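Long-range contacts in sialyltransferase 0160 (PDB 4R84), which probably transfers sialic acid from its CMP-activated donor to galactoside acceptors, as a bacterial sialyltransferase of the GT-B structural group: residues P355-F361 with D399-K405; F361-W367 with Q379-I384. All blocks are in the same frame, centred on the assembly; numbering follows the deposited sequence.

Interaction 1 of 2, residues P355-F361 with D399-K405. With CA (calcium ion), chain F; CSF (cytidine-5'-monophosphate-3-fluoro-N-acetyl-neuraminic acid), chain E.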
loop_
_atom_site.group_PDB
_atom_site.type_symbol
_atom_site.label_atom_id
_atom_site.label_comp_id
_atom_site.label_asym_id
_atom_site.label_seq_id
_atom_site.Cartn_x
_atom_site.Cartn_y
_atom_site.Cartn_z
ATOM N N PRO A 355 -15.151 -0.890 -31.356
ATOM C CA PRO A 355 -14.236 0.254 -31.457
ATOM C C PRO A 355 -14.695 1.486 -30.660
ATOM O O PRO A 355 -13.942 2.455 -30.563
ATOM C CB PRO A 355 -14.217 0.543 -32.958
ATOM C CG PRO A 355 -15.569 0.105 -33.417
ATOM C CD PRO A 355 -15.890 -1.122 -32.606
ATOM N N LEU A 356 -15.889 1.446 -30.078
ATOM C CA LEU A 356 -16.342 2.551 -29.235
ATOM C C LEU A 356 -15.495 2.719 -27.978
ATOM O O LEU A 356 -14.940 1.755 -27.473
ATOM C CB LEU A 356 -17.801 2.368 -28.812
ATOM C CG LEU A 356 -18.865 2.549 -29.895
ATOM C CD1 LEU A 356 -20.257 2.417 -29.266
ATOM C CD2 LEU A 356 -18.682 3.899 -30.556
ATOM N N PRO A 357 -15.399 3.960 -27.471
ATOM C CA PRO A 357 -14.763 4.175 -26.171
ATOM C C PRO A 357 -15.560 3.474 -25.089
ATOM O O PRO A 357 -16.735 3.137 -25.279
ATOM C CB PRO A 357 -14.799 5.694 -25.994
ATOM C CG PRO A 357 -15.928 6.155 -26.889
ATOM C CD PRO A 357 -15.915 5.216 -28.057
ATOM N N ASN A 358 -14.918 3.256 -23.951
ATOM C CA ASN A 358 -15.461 2.383 -22.923
ATOM C C ASN A 358 -15.943 3.114 -21.669
ATOM O O ASN A 358 -15.268 3.999 -21.146
ATOM C CB ASN A 358 -14.389 1.336 -22.587
ATOM C CG ASN A 358 -13.905 0.610 -23.841
ATOM O OD1 ASN A 358 -14.716 0.039 -24.569
ATOM N ND2 ASN A 358 -12.603 0.690 -24.134
ATOM N N PHE A 359 -17.136 2.730 -21.215
ATOM C CA PHE A 359 -17.785 3.317 -20.051
ATOM C C PHE A 359 -18.019 2.259 -19.007
ATOM O O PHE A 359 -18.614 1.234 -19.309
ATOM C CB PHE A 359 -19.124 3.970 -20.467
ATOM C CG PHE A 359 -20.146 4.131 -19.350
ATOM C CD1 PHE A 359 -19.864 4.861 -18.199
ATOM C CD2 PHE A 359 -21.423 3.591 -19.489
ATOM C CE1 PHE A 359 -20.825 5.031 -17.193
ATOM C CE2 PHE A 359 -22.398 3.756 -18.487
ATOM C CZ PHE A 359 -22.095 4.471 -17.334
ATOM N N ILE A 360 -17.527 2.492 -17.792
ATOM C CA ILE A 360 -17.875 1.629 -16.678
ATOM C C ILE A 360 -18.886 2.293 -15.770
ATOM O O ILE A 360 -18.640 3.381 -15.243
ATOM C CB ILE A 360 -16.649 1.258 -15.818
ATOM C CG1 ILE A 360 -15.669 0.420 -16.616
ATOM C CG2 ILE A 360 -17.111 0.502 -14.582
ATOM C CD1 ILE A 360 -14.399 0.092 -15.817
ATOM N N PHE A 361 -20.013 1.620 -15.568
ATOM C CA PHE A 361 -20.963 2.027 -14.547
ATOM C C PHE A 361 -20.607 1.349 -13.227
ATOM O O PHE A 361 -20.494 0.125 -13.173
ATOM C CB PHE A 361 -22.399 1.663 -14.945
ATOM C CG PHE A 361 -23.412 1.939 -13.865
ATOM C CD1 PHE A 361 -23.919 3.211 -13.695
ATOM C CD2 PHE A 361 -23.854 0.929 -13.021
ATOM C CE1 PHE A 361 -24.855 3.476 -12.701
ATOM C CE2 PHE A 361 -24.787 1.192 -12.018
ATOM C CZ PHE A 361 -25.282 2.469 -11.864
ATOM N N ASP A 399 -21.415 8.094 -27.674
ATOM C CA ASP A 399 -21.706 6.663 -27.599
ATOM C C ASP A 399 -20.541 5.900 -26.997
ATOM O O ASP A 399 -19.413 6.041 -27.460
ATOM C CB ASP A 399 -22.045 6.107 -28.985
ATOM C CG ASP A 399 -23.274 6.759 -29.582
ATOM O OD1 ASP A 399 -24.233 7.015 -28.817
ATOM O OD2 ASP A 399 -23.271 7.031 -30.804
ATOM N N TYR A 400 -20.823 5.095 -25.970
ATOM C CA TYR A 400 -19.811 4.237 -25.351
ATOM C C TYR A 400 -20.231 2.769 -25.371
ATOM O O TYR A 400 -21.425 2.450 -25.352
ATOM C CB TYR A 400 -19.592 4.634 -23.892
ATOM C CG TYR A 400 -18.931 5.966 -23.645
ATOM C CD1 TYR A 400 -19.696 7.128 -23.580
ATOM C CD2 TYR A 400 -17.564 6.062 -23.412
ATOM C CE1 TYR A 400 -19.115 8.359 -23.320
ATOM C CE2 TYR A 400 -16.965 7.294 -23.165
ATOM C CZ TYR A 400 -17.748 8.433 -23.111
ATOM O OH TYR A 400 -17.169 9.658 -22.855
ATOM N N ASP A 401 -19.250 1.875 -25.376
ATOM C CA ASP A 401 -19.498 0.488 -25.007
ATOM C C ASP A 401 -19.726 0.397 -23.501
ATOM O O ASP A 401 -18.979 1.004 -22.720
ATOM C CB ASP A 401 -18.326 -0.406 -25.407
ATOM C CG ASP A 401 -18.127 -0.473 -26.896
ATOM O OD1 ASP A 401 -19.144 -0.476 -27.637
ATOM O OD2 ASP A 401 -16.957 -0.552 -27.326
ATOM N N LEU A 402 -20.743 -0.360 -23.095
ATOM C CA LEU A 402 -21.121 -0.462 -21.685
ATOM C C LEU A 402 -20.436 -1.614 -20.964
ATOM O O LEU A 402 -20.395 -2.749 -21.446
ATOM C CB LEU A 402 -22.642 -0.589 -21.501
ATOM C CG LEU A 402 -23.572 0.620 -21.730
ATOM C CD1 LEU A 402 -23.274 1.426 -22.980
ATOM C CD2 LEU A 402 -25.019 0.149 -21.715
ATOM N N PHE A 403 -19.882 -1.270 -19.810
ATOM C CA PHE A 403 -19.268 -2.205 -18.879
ATOM C C PHE A 403 -19.880 -1.969 -17.505
ATOM O O PHE A 403 -20.232 -0.836 -17.156
ATOM C CB PHE A 403 -17.754 -2.012 -18.818
ATOM C CG PHE A 403 -17.037 -2.425 -20.071
ATOM C CD1 PHE A 403 -17.029 -1.607 -21.198
ATOM C CD2 PHE A 403 -16.346 -3.626 -20.114
ATOM C CE1 PHE A 403 -16.360 -1.995 -22.352
ATOM C CE2 PHE A 403 -15.680 -4.017 -21.264
ATOM C CZ PHE A 403 -15.690 -3.206 -22.381
ATOM N N PHE A 404 -19.997 -3.033 -16.726
ATOM C CA PHE A 404 -20.599 -2.950 -15.407
ATOM C C PHE A 404 -19.623 -3.399 -14.350
ATOM O O PHE A 404 -19.099 -4.511 -14.422
ATOM C CB PHE A 404 -21.867 -3.817 -15.350
ATOM C CG PHE A 404 -22.527 -3.858 -13.996
ATOM C CD1 PHE A 404 -22.913 -2.688 -13.364
ATOM C CD2 PHE A 404 -22.836 -5.074 -13.391
ATOM C CE1 PHE A 404 -23.546 -2.718 -12.127
ATOM C CE2 PHE A 404 -23.475 -5.118 -12.157
ATOM C CZ PHE A 404 -23.834 -3.938 -11.513
ATOM N N LYS A 405 -19.355 -2.544 -13.366
ATOM C CA LYS A 405 -18.597 -3.001 -12.196
ATOM C C LYS A 405 -19.528 -2.958 -11.000
ATOM O O LYS A 405 -19.770 -1.895 -10.409
ATOM C CB LYS A 405 -17.340 -2.154 -11.958
ATOM C CG LYS A 405 -16.555 -2.564 -10.690
ATOM C CD LYS A 405 -16.416 -4.068 -10.645
ATOM C CE LYS A 405 -15.605 -4.536 -9.450
ATOM N NZ LYS A 405 -16.218 -4.387 -8.094
HETATM CA CA CA F . -14.588 -0.513 -26.948
HETATM C C5A CSF E . -20.192 3.746 3.008
HETATM C C4A CSF E . -18.995 2.886 3.393
HETATM C C2A CSF E . -19.524 1.380 1.428
HETATM O O6A CSF E . -20.599 2.290 1.130
HETATM C C6A CSF E . -20.379 3.647 1.499
HETATM C C3A CSF E . -19.191 1.438 2.930
HETATM O O4A CSF E . -18.831 2.937 4.816
HETATM N N5A CSF E . -19.939 5.121 3.377
HETATM C C7A CSF E . -21.607 4.432 1.082
HETATM C C8A CSF E . -21.796 4.352 -0.422
HETATM C C9A CSF E . -22.898 5.305 -0.868
HETATM O O9A CSF E . -22.998 5.211 -2.289
HETATM O O8A CSF E . -20.574 4.752 -1.041
HETATM O O7A CSF E . -22.762 3.874 1.713
HETATM C C1A CSF E . -19.960 -0.023 1.059
HETATM O OBA CSF E . -19.128 -0.948 1.141
HETATM O OAA CSF E . -21.142 -0.230 0.694
HETATM O O1A CSF E . -18.318 1.674 0.720
HETATM O O2A CSF E . -17.100 3.137 -0.886
HETATM N N1 CSF E . -16.534 -1.282 -4.803
HETATM C C2 CSF E . -16.278 -1.796 -6.083
HETATM N N3 CSF E . -17.170 -1.594 -7.080
HETATM C C4 CSF E . -18.295 -0.891 -6.831
HETATM C C5 CSF E . -18.565 -0.387 -5.559
HETATM C C6 CSF E . -17.653 -0.606 -4.532
HETATM C "C3'" CSF E . -14.705 0.353 -2.708
HETATM C "C2'" CSF E . -14.366 -0.641 -3.787
HETATM C "C1'" CSF E . -15.555 -1.573 -3.743
HETATM O "O4'" CSF E . -16.162 -1.427 -2.457
HETATM C "C4'" CSF E . -15.374 -0.528 -1.679
HETATM P PA CSF E . -18.125 2.030 -0.848
HETATM O "O5'" CSF E . -17.344 0.795 -1.468
HETATM C "C5'" CSF E . -16.270 0.233 -0.727
HETATM O "O3'" CSF E . -13.546 1.027 -2.233
HETATM O "O2'" CSF E . -13.219 -1.414 -3.410
HETATM N N4 CSF E . -19.191 -0.687 -7.828
HETATM O O2 CSF E . -15.216 -2.443 -6.285
HETATM O O3A CSF E . -19.428 2.156 -1.589
HETATM C C10 CSF E . -20.790 5.850 4.105
HETATM O O10 CSF E . -21.808 5.383 4.594
HETATM C C11 CSF E . -20.420 7.299 4.267
HETATM F F3A CSF E . -20.222 0.851 3.624
HETATM O O HOH W 1 -12.570 0.602 -27.284
HETATM O O HOH W 2 -15.533 -2.859 -26.335
#
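N358-F361 and D401-F404 pair in parallel register, with the short strand axes 4.6 Å apart at closest and 30° between their directions, as neighbours in the Rossmann-like parallel sheet of a GT-B glycosyltransferase. The backbone bonds zigzag from D401 N to P357 O (2.8 Å) through F359 and F403 to K405 N on F361 O. At the strand starts a calcium ion bridges the segments: D401 OD2, 2.4 Å from the metal, binds it together with L356 O, N358 OD1, two waters and the carbonyls of Y351 and S354. The metal accounts for the approach of L356 O to D401 OD2, two acceptors 3.1 Å apart. N358 CG lies beside its backbone N (chi1 -54°), which lets OD1 reach calcium while ND2 donates to a bound water. The F403 ring stands nearly perpendicular to that amide, CE1 being 3.4 Å from N358 OD1. On the sheet face opposite N358 and F403, F361 and F404 run side by side, F361 CD2 lying 3.8 Å from F404 CD1. Beyond them K405, bent at chi2 and chi4, holds one edge of the donor's cytosine: its O accepts from CSF N4 at 2.9 Å, and its NZ donates to CSF O2 at 2.8 Å.

Interaction 2 of 2, residues F361-W367 with Q379-I384; sequences FTGTTTW and QQVNVI. With CSF (cytidine-5'-monophosphate-3-fluoro-N-acetyl-neuraminic acid), chain E.
This contact lies within the beta-alpha-beta unit of strand 358-362, helix 373-388 and strand 401-405, where the strand end and the loop after it, F361-W367, meet helix residues Q379-I384. Q380 carries the polar part. Its chain is extended beyond CG (chi2 -177°), and this carries the terminal amide across to the loop backbone. There OE1 accepts from T364 N at 2.8 Å in a fairly straight bond (165° at the hydrogen), the donor tilted out of the carbonyl plane of the side chain. NE2 returns a longer bond of 3.2 Å to T364 O, which lies near the plane of the Q380 amide, although NE2 itself stands above the T364 carbonyl plane. One side-chain amide thus grips both the N-H and the C=O of T364; NE2 also donates to Y376 O within the helix. The apolar part centres on the F361 ring: I384 CG1 sits over one face, 3.7 Å from the centroid and 11° off the normal, a CH-pi contact, whereas V383 CG1 meets the rim at F361 CE1 (3.8 Å). Farther along, W367 turns its six-membered ring edge to the helix, CH2 lying 3.8 Å from Q379 CB, while its NE1 is hydrogen-bonded to A503 OXT, at the C-terminal carboxylate. The loop held by Q380 also serves the donor, since G363 O accepts from CSF N4 at 2.9 Å. A loop at the C-terminal end of a parallel strand, backed by the following helix and facing a nucleotide, is typical of Rossmann-like nucleotide-binding domains such as those of GT-B enzymes.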
loop_
_atom_site.group_PDB
_atom_site.type_symbol
_atom_site.label_atom_id
_atom_site.label_comp_id
_atom_site.label_asym_id
_atom_site.label_seq_id
_atom_site.Cartn_x
_atom_site.Cartn_y
_atom_site.Cartn_z
ATOM N N PHE A 361 -20.013 1.620 -15.568
ATOM C CA PHE A 361 -20.963 2.027 -14.547
ATOM C C PHE A 361 -20.607 1.349 -13.227
ATOM O O PHE A 361 -20.494 0.125 -13.173
ATOM C CB PHE A 361 -22.399 1.663 -14.945
ATOM C CG PHE A 361 -23.412 1.939 -13.865
ATOM C CD1 PHE A 361 -23.919 3.211 -13.695
ATOM C CD2 PHE A 361 -23.854 0.929 -13.021
ATOM C CE1 PHE A 361 -24.855 3.476 -12.701
ATOM C CE2 PHE A 361 -24.787 1.192 -12.018
ATOM C CZ PHE A 361 -25.282 2.469 -11.864
ATOM N N THR A 362 -20.482 2.141 -12.164
ATOM C CA THR A 362 -20.177 1.560 -10.858
ATOM C C THR A 362 -21.455 1.367 -10.045
ATOM O O THR A 362 -22.115 2.338 -9.653
ATOM C CB THR A 362 -19.201 2.442 -10.066
ATOM O OG1 THR A 362 -19.777 3.729 -9.865
ATOM C CG2 THR A 362 -17.890 2.616 -10.829
ATOM N N GLY A 363 -21.805 0.115 -9.776
ATOM C CA GLY A 363 -23.027 -0.173 -9.037
ATOM C C GLY A 363 -22.886 -0.014 -7.531
ATOM O O GLY A 363 -21.788 0.162 -7.016
ATOM N N THR A 364 -24.008 -0.055 -6.819
ATOM C CA THR A 364 -23.967 -0.102 -5.359
ATOM C C THR A 364 -24.917 -1.171 -4.849
ATOM O O THR A 364 -25.487 -1.927 -5.632
ATOM C CB THR A 364 -24.333 1.250 -4.731
ATOM O OG1 THR A 364 -24.008 1.228 -3.331
ATOM C CG2 THR A 364 -25.824 1.540 -4.932
ATOM N N THR A 365 -25.073 -1.248 -3.533
ATOM C CA THR A 365 -26.005 -2.204 -2.958
ATOM C C THR A 365 -27.366 -1.551 -2.745
ATOM O O THR A 365 -27.949 -1.015 -3.678
ATOM C CB THR A 365 -25.476 -2.785 -1.624
ATOM O OG1 THR A 365 -25.140 -1.712 -0.735
ATOM C CG2 THR A 365 -24.238 -3.609 -1.876
ATOM N N THR A 366 -27.877 -1.609 -1.527
ATOM C CA THR A 366 -29.141 -0.957 -1.197
ATOM C C THR A 366 -28.824 0.288 -0.381
ATOM O O THR A 366 -27.707 0.435 0.124
ATOM C CB THR A 366 -30.068 -1.897 -0.408
ATOM O OG1 THR A 366 -29.390 -2.337 0.775
ATOM C CG2 THR A 366 -30.418 -3.114 -1.235
ATOM N N TRP A 367 -29.781 1.205 -0.277
ATOM C CA TRP A 367 -29.594 2.375 0.565
ATOM C C TRP A 367 -30.879 2.660 1.351
ATOM O O TRP A 367 -31.739 1.785 1.478
ATOM C CB TRP A 367 -29.139 3.588 -0.280
ATOM C CG TRP A 367 -30.030 3.943 -1.443
ATOM C CD1 TRP A 367 -31.076 4.823 -1.423
ATOM C CD2 TRP A 367 -29.936 3.469 -2.799
ATOM N NE1 TRP A 367 -31.640 4.917 -2.665
ATOM C CE2 TRP A 367 -30.963 4.099 -3.530
ATOM C CE3 TRP A 367 -29.085 2.580 -3.463
ATOM C CZ2 TRP A 367 -31.176 3.858 -4.895
ATOM C CZ3 TRP A 367 -29.297 2.341 -4.827
ATOM C CH2 TRP A 367 -30.335 2.982 -5.523
ATOM N N GLN A 379 -33.513 1.420 -9.722
ATOM C CA GLN A 379 -33.045 2.793 -9.739
ATOM C C GLN A 379 -31.718 2.908 -10.468
ATOM O O GLN A 379 -31.476 3.879 -11.189
ATOM C CB GLN A 379 -32.910 3.349 -8.327
ATOM C CG GLN A 379 -34.225 3.420 -7.569
ATOM C CD GLN A 379 -35.357 3.943 -8.443
ATOM O OE1 GLN A 379 -35.370 5.105 -8.820
ATOM N NE2 GLN A 379 -36.338 3.084 -8.724
ATOM N N GLN A 380 -30.864 1.899 -10.304
ATOM C CA GLN A 380 -29.560 1.924 -10.949
ATOM C C GLN A 380 -29.715 1.696 -12.444
ATOM O O GLN A 380 -29.026 2.333 -13.245
ATOM C CB GLN A 380 -28.634 0.903 -10.305
ATOM C CG GLN A 380 -28.430 1.208 -8.809
ATOM C CD GLN A 380 -27.460 0.255 -8.134
ATOM O OE1 GLN A 380 -26.282 0.189 -8.487
ATOM N NE2 GLN A 380 -27.958 -0.500 -7.171
ATOM N N VAL A 381 -30.646 0.821 -12.823
ATOM C CA VAL A 381 -30.981 0.649 -14.233
ATOM C C VAL A 381 -31.473 1.975 -14.814
ATOM O O VAL A 381 -31.084 2.372 -15.918
ATOM C CB VAL A 381 -32.045 -0.450 -14.438
ATOM C CG1 VAL A 381 -32.507 -0.475 -15.885
ATOM C CG2 VAL A 381 -31.456 -1.808 -14.070
ATOM N N ASN A 382 -32.293 2.692 -14.050
ATOM C CA ASN A 382 -32.775 4.001 -14.497
ATOM C C ASN A 382 -31.602 4.952 -14.711
ATOM O O ASN A 382 -31.579 5.700 -15.688
ATOM C CB ASN A 382 -33.752 4.602 -13.491
ATOM C CG ASN A 382 -35.049 3.820 -13.393
ATOM O OD1 ASN A 382 -35.340 2.962 -14.228
ATOM N ND2 ASN A 382 -35.845 4.125 -12.370
ATOM N N VAL A 383 -30.621 4.927 -13.805
ATOM C CA VAL A 383 -29.440 5.773 -13.971
ATOM C C VAL A 383 -28.700 5.456 -15.279
ATOM O O VAL A 383 -28.309 6.356 -16.019
ATOM C CB VAL A 383 -28.444 5.647 -12.780
ATOM C CG1 VAL A 383 -27.188 6.467 -13.062
ATOM C CG2 VAL A 383 -29.094 6.131 -11.500
ATOM N N ILE A 384 -28.483 4.177 -15.564
ATOM C CA ILE A 384 -27.781 3.808 -16.793
ATOM C C ILE A 384 -28.573 4.234 -18.034
ATOM O O ILE A 384 -28.008 4.746 -19.000
ATOM C CB ILE A 384 -27.539 2.299 -16.863
ATOM C CG1 ILE A 384 -26.745 1.857 -15.632
ATOM C CG2 ILE A 384 -26.807 1.935 -18.172
ATOM C CD1 ILE A 384 -26.683 0.353 -15.455
HETATM C C5A CSF E . -20.192 3.746 3.008
HETATM C C4A CSF E . -18.995 2.886 3.393
HETATM C C2A CSF E . -19.524 1.380 1.428
HETATM O O6A CSF E . -20.599 2.290 1.130
HETATM C C6A CSF E . -20.379 3.647 1.499
HETATM C C3A CSF E . -19.191 1.438 2.930
HETATM O O4A CSF E . -18.831 2.937 4.816
HETATM N N5A CSF E . -19.939 5.121 3.377
HETATM C C7A CSF E . -21.607 4.432 1.082
HETATM C C8A CSF E . -21.796 4.352 -0.422
HETATM C C9A CSF E . -22.898 5.305 -0.868
HETATM O O9A CSF E . -22.998 5.211 -2.289
HETATM O O8A CSF E . -20.574 4.752 -1.041
HETATM O O7A CSF E . -22.762 3.874 1.713
HETATM C C1A CSF E . -19.960 -0.023 1.059
HETATM O OBA CSF E . -19.128 -0.948 1.141
HETATM O OAA CSF E . -21.142 -0.230 0.694
HETATM O O1A CSF E . -18.318 1.674 0.720
HETATM O O2A CSF E . -17.100 3.137 -0.886
HETATM N N1 CSF E . -16.534 -1.282 -4.803
HETATM C C2 CSF E . -16.278 -1.796 -6.083
HETATM N N3 CSF E . -17.170 -1.594 -7.080
HETATM C C4 CSF E . -18.295 -0.891 -6.831
HETATM C C5 CSF E . -18.565 -0.387 -5.559
HETATM C C6 CSF E . -17.653 -0.606 -4.532
HETATM C "C3'" CSF E . -14.705 0.353 -2.708
HETATM C "C2'" CSF E . -14.366 -0.641 -3.787
HETATM C "C1'" CSF E . -15.555 -1.573 -3.743
HETATM O "O4'" CSF E . -16.162 -1.427 -2.457
HETATM C "C4'" CSF E . -15.374 -0.528 -1.679
HETATM P PA CSF E . -18.125 2.030 -0.848
HETATM O "O5'" CSF E . -17.344 0.795 -1.468
HETATM C "C5'" CSF E . -16.270 0.233 -0.727
HETATM O "O3'" CSF E . -13.546 1.027 -2.233
HETATM O "O2'" CSF E . -13.219 -1.414 -3.410
HETATM N N4 CSF E . -19.191 -0.687 -7.828
HETATM O O2 CSF E . -15.216 -2.443 -6.285
HETATM O O3A CSF E . -19.428 2.156 -1.589
HETATM C C10 CSF E . -20.790 5.850 4.105
HETATM O O10 CSF E . -21.808 5.383 4.594
HETATM C C11 CSF E . -20.420 7.299 4.267
HETATM F F3A CSF E . -20.222 0.851 3.624
#

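From the N terminus, the chain runs through strand 358-362, passes through the loop that holds G363-W367 and enters helix 373-388, whose packing on F361-W367, interaction 2, closes a short loop with 11 residues between the segments. It then continues to strand 401-405, and interaction 1 closes a larger loop of 37 residues, inside which interaction 2 is nested. F361 belongs to both, pairing with the neighbouring strand through its backbone and meeting the helix with its ring. A probable hydrogen bond from G363 N to K405 O (2.9 Å) carries the connection past the end of strand 358-362. Together the contacts tie strand, helix and strand into one unit between metal and donor.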